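PDB 4Z80: EGF family domain-containing protein from Toxoplasma gondii, which probably acts as a divergent apical membrane antigen in host-cell invasion, binding a RON2-type peptide as part of the moving junction. Local coordinates for residues E208-K214 with H238-K244; F408-D412 with T422-K426; C72-K78 with Y268-C274; A94-Y98 with S448-V452. All coordinates share one frame; numbering follows the deposited sequence.

Interaction 1 of 4, residues E208-K214 with H238-K244; sequences EYAFHGK and HVTKGMK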
loop_
_atom_site.group_PDB
_atom_site.type_symbol
_atom_site.label_atom_id
_atom_site.label_comp_id
_atom_site.label_asym_id
_atom_site.label_seq_id
_atom_site.Cartn_x
_atom_site.Cartn_y
_atom_site.Cartn_z
ATOM N N GLU A 208 -21.992 4.396 -12.257
ATOM C CA GLU A 208 -20.583 4.656 -11.962
ATOM C C GLU A 208 -20.111 3.886 -10.735
ATOM O O GLU A 208 -20.735 3.947 -9.679
ATOM C CB GLU A 208 -20.358 6.154 -11.747
ATOM C CG GLU A 208 -18.898 6.536 -11.499
ATOM C CD GLU A 208 -18.730 7.984 -11.070
ATOM O OE1 GLU A 208 -19.691 8.773 -11.216
ATOM O OE2 GLU A 208 -17.631 8.332 -10.587
ATOM N N TYR A 209 -18.997 3.174 -10.891
ATOM C CA TYR A 209 -18.333 2.508 -9.780
ATOM C C TYR A 209 -16.883 2.991 -9.735
ATOM O O TYR A 209 -16.634 4.181 -9.906
ATOM C CB TYR A 209 -18.432 0.982 -9.925
ATOM C CG TYR A 209 -19.852 0.466 -9.819
ATOM C CD1 TYR A 209 -20.524 0.473 -8.602
ATOM C CD2 TYR A 209 -20.518 -0.023 -10.933
ATOM C CE1 TYR A 209 -21.819 0.003 -8.495
ATOM C CE2 TYR A 209 -21.817 -0.495 -10.836
ATOM C CZ TYR A 209 -22.458 -0.479 -9.615
ATOM O OH TYR A 209 -23.749 -0.942 -9.504
ATOM N N ALA A 210 -15.943 2.076 -9.527
ATOM C CA ALA A 210 -14.525 2.411 -9.425
ATOM C C ALA A 210 -13.724 1.125 -9.440
ATOM O O ALA A 210 -14.245 0.076 -9.068
ATOM C CB ALA A 210 -14.247 3.184 -8.160
ATOM N N PHE A 211 -12.462 1.191 -9.860
ATOM C CA PHE A 211 -11.598 0.012 -9.781
ATOM C C PHE A 211 -11.127 -0.273 -8.346
ATOM O O PHE A 211 -10.659 -1.373 -8.061
ATOM C CB PHE A 211 -10.369 0.160 -10.680
ATOM C CG PHE A 211 -10.662 0.141 -12.163
ATOM C CD1 PHE A 211 -11.896 -0.261 -12.668
ATOM C CD2 PHE A 211 -9.681 0.522 -13.062
ATOM C CE1 PHE A 211 -12.124 -0.278 -14.039
ATOM C CE2 PHE A 211 -9.911 0.512 -14.425
ATOM C CZ PHE A 211 -11.132 0.112 -14.911
ATOM N N HIS A 212 -11.239 0.718 -7.463
ATOM C CA HIS A 212 -10.816 0.596 -6.072
ATOM C C HIS A 212 -11.493 1.683 -5.245
ATOM O O HIS A 212 -11.955 2.684 -5.790
ATOM C CB HIS A 212 -9.295 0.713 -5.958
ATOM C CG HIS A 212 -8.775 2.061 -6.335
ATOM N ND1 HIS A 212 -8.305 2.964 -5.405
ATOM C CD2 HIS A 212 -8.678 2.671 -7.538
ATOM C CE1 HIS A 212 -7.922 4.067 -6.024
ATOM N NE2 HIS A 212 -8.144 3.918 -7.320
ATOM N N GLY A 213 -11.546 1.482 -3.931
ATOM C CA GLY A 213 -12.150 2.443 -3.028
ATOM C C GLY A 213 -13.630 2.220 -2.820
ATOM O O GLY A 213 -14.261 1.455 -3.549
ATOM N N LYS A 214 -14.178 2.894 -1.815
ATOM C CA LYS A 214 -15.591 2.765 -1.475
ATOM C C LYS A 214 -16.355 4.069 -1.689
ATOM O O LYS A 214 -17.524 4.182 -1.306
ATOM C CB LYS A 214 -15.735 2.285 -0.033
ATOM C CG LYS A 214 -15.343 0.816 0.118
ATOM C CD LYS A 214 -15.914 0.182 1.365
ATOM C CE LYS A 214 -15.746 -1.325 1.321
ATOM N NZ LYS A 214 -16.427 -2.001 2.449
ATOM N N HIS A 238 -14.139 15.707 -8.879
ATOM C CA HIS A 238 -15.308 14.848 -9.000
ATOM C C HIS A 238 -15.343 13.890 -7.817
ATOM O O HIS A 238 -14.304 13.341 -7.450
ATOM C CB HIS A 238 -15.248 14.070 -10.314
ATOM C CG HIS A 238 -16.249 12.963 -10.407
ATOM N ND1 HIS A 238 -17.591 13.189 -10.618
ATOM C CD2 HIS A 238 -16.102 11.620 -10.316
ATOM C CE1 HIS A 238 -18.229 12.032 -10.653
ATOM N NE2 HIS A 238 -17.347 11.064 -10.472
ATOM N N VAL A 239 -16.508 13.680 -7.211
ATOM C CA VAL A 239 -16.582 12.788 -6.057
ATOM C C VAL A 239 -16.679 11.348 -6.540
ATOM O O VAL A 239 -17.576 10.997 -7.308
ATOM C CB VAL A 239 -17.774 13.101 -5.137
ATOM C CG1 VAL A 239 -17.784 12.165 -3.933
ATOM C CG2 VAL A 239 -17.714 14.541 -4.667
ATOM N N THR A 240 -15.747 10.514 -6.091
ATOM C CA THR A 240 -15.683 9.141 -6.563
ATOM C C THR A 240 -16.817 8.282 -6.016
ATOM O O THR A 240 -17.411 8.567 -4.967
ATOM C CB THR A 240 -14.358 8.468 -6.176
ATOM O OG1 THR A 240 -14.276 8.371 -4.750
ATOM C CG2 THR A 240 -13.166 9.253 -6.700
ATOM N N LYS A 241 -17.106 7.220 -6.756
ATOM C CA LYS A 241 -17.997 6.168 -6.299
ATOM C C LYS A 241 -17.173 4.986 -5.815
ATOM O O LYS A 241 -15.947 4.992 -5.920
ATOM C CB LYS A 241 -18.929 5.730 -7.424
ATOM C CG LYS A 241 -19.823 6.831 -7.954
ATOM C CD LYS A 241 -20.897 7.219 -6.954
ATOM C CE LYS A 241 -21.946 8.101 -7.613
ATOM N NZ LYS A 241 -21.325 9.157 -8.468
ATOM N N GLY A 242 -17.847 3.968 -5.293
ATOM C CA GLY A 242 -17.168 2.785 -4.794
ATOM C C GLY A 242 -17.120 1.655 -5.805
ATOM O O GLY A 242 -17.803 1.701 -6.828
ATOM N N MET A 243 -16.316 0.632 -5.519
ATOM C CA MET A 243 -16.308 -0.585 -6.327
ATOM C C MET A 243 -17.696 -1.201 -6.367
ATOM O O MET A 243 -18.443 -1.118 -5.397
ATOM C CB MET A 243 -15.335 -1.623 -5.770
ATOM C CG MET A 243 -13.886 -1.172 -5.680
ATOM S SD MET A 243 -12.871 -2.405 -4.843
ATOM C CE MET A 243 -12.776 -3.663 -6.103
ATOM N N LYS A 244 -18.016 -1.835 -7.484
ATOM C CA LYS A 244 -19.273 -2.561 -7.594
ATOM C C LYS A 244 -19.317 -3.694 -6.569
ATOM O O LYS A 244 -20.358 -3.938 -5.956
ATOM C CB LYS A 244 -19.453 -3.106 -9.006
ATOM C CG LYS A 244 -20.785 -3.801 -9.241
ATOM C CD LYS A 244 -20.928 -4.187 -10.701
ATOM C CE LYS A 244 -22.188 -4.988 -10.965
ATOM N NZ LYS A 244 -22.241 -5.417 -12.391
HETATM O O HOH W 1 -15.865 6.799 -9.286
HETATM O O HOH W 2 -15.960 -1.882 -9.727
#

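Interaction 2 of 4, residues F408-D412 with T422-K426; sequences FVATD and TARGK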
loop_
_atom_site.group_PDB
_atom_site.type_symbol
_atom_site.label_atom_id
_atom_site.label_comp_id
_atom_site.label_asym_id
_atom_site.label_seq_id
_atom_site.Cartn_x
_atom_site.Cartn_y
_atom_site.Cartn_z
ATOM N N PHE A 408 8.290 -1.297 26.231
ATOM C CA PHE A 408 7.964 -0.131 27.027
ATOM C C PHE A 408 7.740 -0.556 28.465
ATOM O O PHE A 408 6.992 -1.493 28.723
ATOM C CB PHE A 408 6.727 0.569 26.484
ATOM C CG PHE A 408 6.301 1.756 27.292
ATOM C CD1 PHE A 408 6.952 2.967 27.150
ATOM C CD2 PHE A 408 5.237 1.670 28.176
ATOM C CE1 PHE A 408 6.567 4.070 27.884
ATOM C CE2 PHE A 408 4.840 2.775 28.912
ATOM C CZ PHE A 408 5.502 3.976 28.765
ATOM N N VAL A 409 8.415 0.114 29.393
ATOM C CA VAL A 409 8.263 -0.159 30.815
ATOM C C VAL A 409 7.710 1.088 31.484
ATOM O O VAL A 409 8.409 2.092 31.624
ATOM C CB VAL A 409 9.604 -0.570 31.457
ATOM C CG1 VAL A 409 9.407 -0.924 32.942
ATOM C CG2 VAL A 409 10.228 -1.739 30.697
ATOM N N ALA A 410 6.444 1.030 31.894
ATOM C CA ALA A 410 5.795 2.159 32.546
ATOM C C ALA A 410 6.364 2.353 33.936
ATOM O O ALA A 410 6.704 1.384 34.621
ATOM C CB ALA A 410 4.298 1.949 32.623
ATOM N N THR A 411 6.465 3.608 34.351
ATOM C CA THR A 411 6.976 3.916 35.678
ATOM C C THR A 411 6.106 3.262 36.753
ATOM O O THR A 411 6.626 2.581 37.638
ATOM C CB THR A 411 7.052 5.434 35.897
ATOM O OG1 THR A 411 7.939 6.003 34.923
ATOM C CG2 THR A 411 7.569 5.759 37.296
ATOM N N ASP A 412 4.789 3.452 36.668
ATOM C CA ASP A 412 3.870 2.843 37.633
ATOM C C ASP A 412 2.439 2.739 37.103
ATOM O O ASP A 412 1.489 3.200 37.738
ATOM C CB ASP A 412 3.880 3.630 38.948
ATOM C CG ASP A 412 3.567 5.102 38.756
ATOM O OD1 ASP A 412 2.965 5.470 37.723
ATOM O OD2 ASP A 412 3.923 5.898 39.653
ATOM N N THR A 422 -1.762 7.161 28.759
ATOM C CA THR A 422 -1.080 8.388 29.184
ATOM C C THR A 422 0.144 8.128 30.050
ATOM O O THR A 422 0.862 9.060 30.401
ATOM C CB THR A 422 -2.032 9.311 29.963
ATOM O OG1 THR A 422 -2.610 8.589 31.056
ATOM C CG2 THR A 422 -3.134 9.837 29.050
ATOM N N ALA A 423 0.390 6.870 30.389
ATOM C CA ALA A 423 1.521 6.516 31.235
ATOM C C ALA A 423 2.836 6.928 30.603
ATOM O O ALA A 423 2.991 6.854 29.389
ATOM C CB ALA A 423 1.534 5.031 31.504
ATOM N N ARG A 424 3.778 7.364 31.435
ATOM C CA ARG A 424 5.133 7.596 30.969
ATOM C C ARG A 424 6.055 6.518 31.523
ATOM O O ARG A 424 5.747 5.858 32.519
ATOM C CB ARG A 424 5.607 8.998 31.353
ATOM C CG ARG A 424 4.785 10.100 30.661
ATOM C CD ARG A 424 5.629 11.285 30.215
ATOM N NE ARG A 424 4.882 12.142 29.292
ATOM C CZ ARG A 424 5.256 12.456 28.053
ATOM N NH1 ARG A 424 6.399 12.010 27.537
ATOM N NH2 ARG A 424 4.475 13.238 27.322
ATOM N N GLY A 425 7.177 6.322 30.844
ATOM C CA GLY A 425 8.126 5.305 31.220
ATOM C C GLY A 425 9.303 5.282 30.269
ATOM O O GLY A 425 9.611 6.278 29.615
ATOM N N LYS A 426 9.946 4.126 30.194
ATOM C CA LYS A 426 11.174 3.961 29.443
ATOM C C LYS A 426 10.971 3.019 28.264
ATOM O O LYS A 426 10.359 1.962 28.419
ATOM C CB LYS A 426 12.261 3.430 30.369
ATOM C CG LYS A 426 13.666 3.754 29.940
ATOM C CD LYS A 426 14.627 3.482 31.084
ATOM C CE LYS A 426 15.982 4.102 30.854
ATOM N NZ LYS A 426 16.337 4.991 31.998
HETATM O O HOH W 3 3.703 5.001 34.391
#

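Interaction 3 of 4, residues C72-K78 with Y268-C274; sequences CQSSSAK and YKSGGNC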
loop_
_atom_site.group_PDB
_atom_site.type_symbol
_atom_site.label_atom_id
_atom_site.label_comp_id
_atom_site.label_asym_id
_atom_site.label_seq_id
_atom_site.Cartn_x
_atom_site.Cartn_y
_atom_site.Cartn_z
ATOM N N CYS A 72 7.328 -1.172 -17.692
ATOM C CA CYS A 72 7.764 -0.257 -16.646
ATOM C C CYS A 72 9.233 -0.438 -16.279
ATOM O O CYS A 72 9.737 0.261 -15.404
ATOM C CB CYS A 72 6.886 -0.418 -15.401
ATOM S SG CYS A 72 5.128 -0.020 -15.680
ATOM N N GLN A 73 9.920 -1.357 -16.955
ATOM C CA GLN A 73 11.371 -1.495 -16.805
ATOM C C GLN A 73 12.137 -0.640 -17.816
ATOM O O GLN A 73 13.358 -0.521 -17.737
ATOM C CB GLN A 73 11.794 -2.963 -16.940
ATOM C CG GLN A 73 11.516 -3.760 -15.683
ATOM C CD GLN A 73 11.929 -5.226 -15.747
ATOM O OE1 GLN A 73 11.678 -5.976 -14.807
ATOM N NE2 GLN A 73 12.552 -5.647 -16.853
ATOM N N SER A 74 11.414 -0.045 -18.757
ATOM C CA SER A 74 12.018 0.817 -19.777
ATOM C C SER A 74 12.629 2.077 -19.180
ATOM O O SER A 74 12.089 2.649 -18.230
ATOM C CB SER A 74 10.975 1.217 -20.815
ATOM O OG SER A 74 11.497 2.199 -21.700
ATOM N N SER A 75 13.740 2.524 -19.760
ATOM C CA SER A 75 14.387 3.747 -19.302
ATOM C C SER A 75 13.509 4.964 -19.574
ATOM O O SER A 75 13.692 6.010 -18.950
ATOM C CB SER A 75 15.755 3.922 -19.971
ATOM O OG SER A 75 15.631 3.947 -21.381
ATOM N N SER A 76 12.551 4.829 -20.491
ATOM C CA SER A 76 11.655 5.934 -20.819
ATOM C C SER A 76 10.356 5.877 -20.017
ATOM O O SER A 76 9.493 6.738 -20.169
ATOM C CB SER A 76 11.341 5.943 -22.316
ATOM O OG SER A 76 10.658 4.767 -22.701
ATOM N N ALA A 77 10.212 4.859 -19.173
ATOM C CA ALA A 77 9.063 4.778 -18.279
ATOM C C ALA A 77 9.283 5.699 -17.088
ATOM O O ALA A 77 10.318 5.620 -16.430
ATOM C CB ALA A 77 8.847 3.354 -17.812
ATOM N N LYS A 78 8.320 6.570 -16.811
ATOM C CA LYS A 78 8.418 7.430 -15.640
ATOM C C LYS A 78 7.847 6.709 -14.427
ATOM O O LYS A 78 6.705 6.263 -14.442
ATOM C CB LYS A 78 7.690 8.750 -15.864
ATOM C CG LYS A 78 7.803 9.709 -14.694
ATOM C CD LYS A 78 7.179 11.056 -15.012
ATOM C CE LYS A 78 7.272 11.993 -13.819
ATOM N NZ LYS A 78 6.770 13.357 -14.137
ATOM N N TYR A 268 -0.239 3.199 -20.293
ATOM C CA TYR A 268 1.151 3.615 -20.365
ATOM C C TYR A 268 1.560 3.906 -21.801
ATOM O O TYR A 268 1.348 3.088 -22.698
ATOM C CB TYR A 268 2.102 2.559 -19.788
ATOM C CG TYR A 268 3.538 2.929 -20.083
ATOM C CD1 TYR A 268 4.132 4.018 -19.456
ATOM C CD2 TYR A 268 4.276 2.234 -21.030
ATOM C CE1 TYR A 268 5.427 4.385 -19.744
ATOM C CE2 TYR A 268 5.578 2.600 -21.325
ATOM C CZ TYR A 268 6.146 3.673 -20.673
ATOM O OH TYR A 268 7.436 4.048 -20.958
ATOM N N LYS A 269 2.153 5.078 -21.997
ATOM C CA LYS A 269 2.764 5.453 -23.267
ATOM C C LYS A 269 4.145 6.020 -22.972
ATOM O O LYS A 269 4.324 6.740 -21.985
ATOM C CB LYS A 269 1.893 6.464 -24.005
ATOM C CG LYS A 269 2.431 6.907 -25.342
ATOM C CD LYS A 269 1.370 7.730 -26.043
ATOM C CE LYS A 269 1.801 8.177 -27.424
ATOM N NZ LYS A 269 0.658 8.783 -28.166
ATOM N N SER A 270 5.106 5.677 -23.827
ATOM C CA SER A 270 6.514 6.018 -23.629
ATOM C C SER A 270 6.679 7.457 -23.160
ATOM O O SER A 270 6.119 8.381 -23.746
ATOM C CB SER A 270 7.299 5.791 -24.927
ATOM O OG SER A 270 8.687 5.674 -24.674
ATOM N N GLY A 271 7.430 7.635 -22.078
ATOM C CA GLY A 271 7.663 8.953 -21.516
ATOM C C GLY A 271 6.691 9.350 -20.413
ATOM O O GLY A 271 6.946 10.306 -19.684
ATOM N N GLY A 272 5.579 8.626 -20.295
ATOM C CA GLY A 272 4.562 8.935 -19.297
ATOM C C GLY A 272 4.739 8.086 -18.051
ATOM O O GLY A 272 5.600 7.216 -18.016
ATOM N N ASN A 273 3.944 8.355 -17.018
ATOM C CA ASN A 273 3.963 7.521 -15.819
ATOM C C ASN A 273 3.553 6.092 -16.130
ATOM O O ASN A 273 2.565 5.853 -16.825
ATOM C CB ASN A 273 3.049 8.100 -14.737
ATOM C CG ASN A 273 3.722 9.186 -13.924
ATOM O OD1 ASN A 273 4.386 8.918 -12.916
ATOM N ND2 ASN A 273 3.555 10.416 -14.355
ATOM N N CYS A 274 4.345 5.154 -15.622
ATOM C CA CYS A 274 4.084 3.731 -15.753
ATOM C C CYS A 274 3.638 3.225 -14.391
ATOM O O CYS A 274 4.421 3.237 -13.442
ATOM C CB CYS A 274 5.333 2.991 -16.232
ATOM S SG CYS A 274 5.021 1.432 -17.097
HETATM O O HOH W 4 8.702 2.850 -22.924
HETATM O O HOH W 5 4.866 6.264 -11.774
HETATM O O HOH W 6 4.159 12.842 -13.143
#

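Interaction 4 of 4, residues A94-Y98 with S448-V452; sequences ACPNY and SLSAV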
loop_
_atom_site.group_PDB
_atom_site.type_symbol
_atom_site.label_atom_id
_atom_site.label_comp_id
_atom_site.label_asym_id
_atom_site.label_seq_id
_atom_site.Cartn_x
_atom_site.Cartn_y
_atom_site.Cartn_z
ATOM N N ALA A 94 6.987 -7.451 2.312
ATOM C CA ALA A 94 5.938 -8.474 2.285
ATOM C C ALA A 94 4.928 -8.417 3.428
ATOM O O ALA A 94 3.836 -8.963 3.285
ATOM C CB ALA A 94 6.572 -9.851 2.257
ATOM N N CYS A 95 5.274 -7.792 4.549
ATOM C CA CYS A 95 4.363 -7.714 5.693
ATOM C C CYS A 95 3.522 -6.450 5.654
ATOM O O CYS A 95 4.051 -5.366 5.433
ATOM C CB CYS A 95 5.132 -7.753 7.014
ATOM S SG CYS A 95 5.979 -9.313 7.334
ATOM N N PRO A 96 2.210 -6.573 5.914
ATOM C CA PRO A 96 1.392 -5.378 6.109
ATOM C C PRO A 96 1.925 -4.525 7.256
ATOM O O PRO A 96 2.366 -5.054 8.282
ATOM C CB PRO A 96 0.010 -5.943 6.445
ATOM C CG PRO A 96 0.017 -7.312 5.880
ATOM C CD PRO A 96 1.410 -7.808 6.014
ATOM N N ASN A 97 1.887 -3.212 7.071
ATOM C CA ASN A 97 2.470 -2.297 8.037
ATOM C C ASN A 97 1.353 -1.539 8.728
ATOM O O ASN A 97 0.771 -0.619 8.169
ATOM C CB ASN A 97 3.448 -1.354 7.339
ATOM C CG ASN A 97 4.413 -0.710 8.294
ATOM O OD1 ASN A 97 4.105 -0.495 9.460
ATOM N ND2 ASN A 97 5.607 -0.392 7.799
ATOM N N TYR A 98 1.021 -1.983 9.932
ATOM C CA TYR A 98 -0.144 -1.455 10.627
ATOM C C TYR A 98 0.105 -0.068 11.208
ATOM O O TYR A 98 1.107 0.176 11.896
ATOM C CB TYR A 98 -0.587 -2.436 11.718
ATOM C CG TYR A 98 -1.037 -3.760 11.133
ATOM C CD1 TYR A 98 -2.301 -3.895 10.582
ATOM C CD2 TYR A 98 -0.193 -4.865 11.113
ATOM C CE1 TYR A 98 -2.717 -5.091 10.029
ATOM C CE2 TYR A 98 -0.607 -6.066 10.564
ATOM C CZ TYR A 98 -1.868 -6.166 10.023
ATOM O OH TYR A 98 -2.273 -7.362 9.475
ATOM N N SER A 448 8.143 -2.768 14.799
ATOM C CA SER A 448 8.153 -1.688 13.828
ATOM C C SER A 448 7.015 -1.756 12.816
ATOM O O SER A 448 6.768 -0.787 12.102
ATOM C CB SER A 448 9.499 -1.678 13.103
ATOM O OG SER A 448 9.782 -2.927 12.514
ATOM N N LEU A 449 6.336 -2.902 12.753
ATOM C CA LEU A 449 5.173 -3.096 11.880
ATOM C C LEU A 449 3.840 -3.018 12.639
ATOM O O LEU A 449 2.774 -3.133 12.028
ATOM C CB LEU A 449 5.299 -4.447 11.165
ATOM C CG LEU A 449 6.383 -4.523 10.082
ATOM C CD1 LEU A 449 6.717 -5.959 9.769
ATOM C CD2 LEU A 449 5.942 -3.800 8.819
ATOM N N SER A 450 3.908 -2.820 13.953
ATOM C CA SER A 450 2.710 -2.733 14.806
ATOM C C SER A 450 2.047 -1.362 14.737
ATOM O O SER A 450 2.715 -0.345 14.526
ATOM C CB SER A 450 3.059 -3.001 16.277
ATOM O OG SER A 450 3.806 -4.183 16.461
ATOM N N ALA A 451 0.734 -1.322 14.952
ATOM C CA ALA A 451 0.079 -0.061 15.285
ATOM C C ALA A 451 0.614 0.435 16.640
ATOM O O ALA A 451 1.182 -0.347 17.415
ATOM C CB ALA A 451 -1.429 -0.225 15.316
ATOM N N VAL A 452 0.433 1.723 16.928
ATOM C CA VAL A 452 1.056 2.321 18.113
ATOM C C VAL A 452 0.088 2.777 19.199
ATOM O O VAL A 452 0.504 3.429 20.141
ATOM C CB VAL A 452 1.952 3.533 17.731
ATOM C CG1 VAL A 452 3.018 3.105 16.738
ATOM C CG2 VAL A 452 1.141 4.694 17.169
#

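Interaction 1 of 4, residues E208-K214 with H238-K244
The carboxylate of Glu208 is held by a histidine, a lysine and a water at once. His238 NE2 donates to Glu208 OE2 at 2.7 Å along a nearly straight line (169°); Glu208 OE2 accepts through its syn lone pair, and the carboxylate lies almost in the imidazole plane. Lys241 comes from another direction: its bent chain crosses the glutamate and brings NZ to 3.2 Å from Glu208 OE1, well above the carboxylate plane, making a salt bridge. A water ties Glu208 OE2 to Tyr209 O and Lys241 N, so the same acid also organises backbone. This His-carboxylate pair connects the end of strand 207-208 to strand 238-239, one half of the two-stranded antiparallel ribbon completed by 218-219. Further along, Lys244 lays its extended aliphatic chain over the Tyr209 ring in a CH-pi contact, CB standing 3.6 Å from the ring centroid; its NZ goes on to Asp196, while Tyr209 OH bonds to Gln199. Met243 N donates to Gly213 O at 3.0 Å. The flexible, apolar Met243 side chain passes His212, with SD 3.8 Å from His212 CA, and reaches Leu258 on helix 252-262.

Interaction 2 of 4, residues F408-D412 with T422-K426
Phe408 lies against the backbone of Gly425 and its neighbours, in an antiparallel pairing of strands 408-410 and 424-426. With CG anti to the backbone N (chi1 178°), CB and CG turn the ring along the partner strand, and its CD1-CE1-CZ side makes the contact. CD1 lies 3.8 Å from Lys426 O; CE1 follows at the peptide of Gly425; CZ, the tip, ends 3.6 Å from Gly425 N and also touches Arg424 C. The ring meets this backbone obliquely. Glycine suits position 425 because a bare CA allows the strands to close up there, Gly425 CA standing 4.1 Å from Ala410 CA and making a CA-H...O contact with Val409 O. On one side of this close pair lies the hydrogen-bonded pair Val409 and Lys426, Val409 N to Lys426 O and Lys426 N to Val409 O both measuring 2.9 Å, and their side chains share a face. Past the ladder's end, Thr411 N donates almost straight (177°) to Arg424 O at 3.0 Å, and a water joins the same carbonyl to Asp412 N. Strand 405-410 lies between 424-430 and 443-447 in a four-stranded antiparallel sheet, with 371-377 beyond 424-430; helix 378-387 packs on Phe408 through Ala378 and Cys381, an arrangement consistent with a PAN domain.

Interaction 3 of 4, residues C72-K78 with Y268-C274
Residues 76-78 and 271-273 run in roughly the same direction and are joined at one backbone bridge, where Lys78 N donates to Gly272 O at 3.0 Å and Lys78 O accepts from Cys274 N at 2.9 Å, each segment having just left a beta turn: type I from Ser74 to Ala77, type II from Lys269 to Gly272. Gly271 takes the third place of the type II turn, whose positive phi (93°) suits a glycine. The Cys72-Cys274 disulfide (chi3 -81°) locks the loops covalently. Its Cys274 SG rests 3.6 Å above one face of the Tyr268 ring, towards the rim, and the small Ala77 packs against both residues, its CB 3.9 Å from Tyr268 CZ and from Cys274 CB. A water links Tyr268 OH to Ser76 OG, which also shares a 2.9 Å hydrogen bond with Ser270 OG; short hydroxyl side chains allow this close polar joint. Lys78, fully extended, runs past the Asn273 amide with Lys78 CD 3.7 Å from Asn273 ND2, and a water accepts from both Lys78 NZ and Asn273 ND2. Tyr268 N bonds to Asn9 of the bound peptide chain, placing this joint beside the ligand. One loop leads from strand 60-62 into helix 80-84, whose Lys82 bonds to Ala77 O; the other connects helix 252-262 to strand 280-283.

Interaction 4 of 4, residues A94-Y98 with S448-V452
This is a buried strand-to-loop contact near the centre of the chain: strand 97-98, outermost in the antiparallel sheet it forms with 329-332, 280-283 and 289-291, meets the loop that follows strand 443-447, the outermost strand of a second sheet. Leu449 carries the apolar part. Its CG is anti to the carbonyl carbon (chi1 -71°), and the branched end is spread over the opposing chain: Leu449 CD1 sits 3.6 Å from Cys95 CB, while Leu449 CD2 lies 3.5 Å from Asn97 CG, against the amide, the two side chains crossing at about a right angle. A forked leucine can fill both places at once. Cys95 is itself tied by a disulfide to Cys344. One backbone hydrogen bond crosses here, Tyr98 N to Leu449 O at 3.0 Å, bent to 144°; the same carbonyl oxygen lies at the edge of the Tyr98 ring, near its plane. Beyond it the small Ala451 puts CB 4.3 Å from Tyr98 CB, and Ala451 CA approaches Tyr98 O more closely, at 3.5 Å, in a CA-H...O contact. Two carbonyls are also brought together, Tyr98 O standing 3.1 Å from Ser450 O, a pair that would repel if nothing lay near. Lys322 supplies the answer: its NZ bonds to Asn97 OD1, Ser448 O and Ser450 O, and weakly to Tyr98 O. Oxygens from both segments thus gather round one ammonium group, which probably offsets their mutual repulsion while they in turn probably stabilise its charge.

Interactions 3 and 4 are the long-range closures, and along the chain their segments alternate, so the loops they close overlap along the chain. Interaction 1 is a short loop nested inside both; interaction 2 is nested inside interaction 4 but follows interaction 3. In space interactions 2 and 3 lie on opposite sides of the chain's centre, about 51 Å apart between centres, with interaction 4 nearer the middle. Interactions 2 and 4 are neighbours, nearest atoms about 9 Å apart, joined through helix 378-387 and the strand 443-447 beside 405-410. Interactions 1 and 3 are about 12 Å apart at nearest atoms; interaction 1 packs on helix 252-262, the 268-274 loop follows that helix in the chain, and interaction 3 reaches the bound peptide.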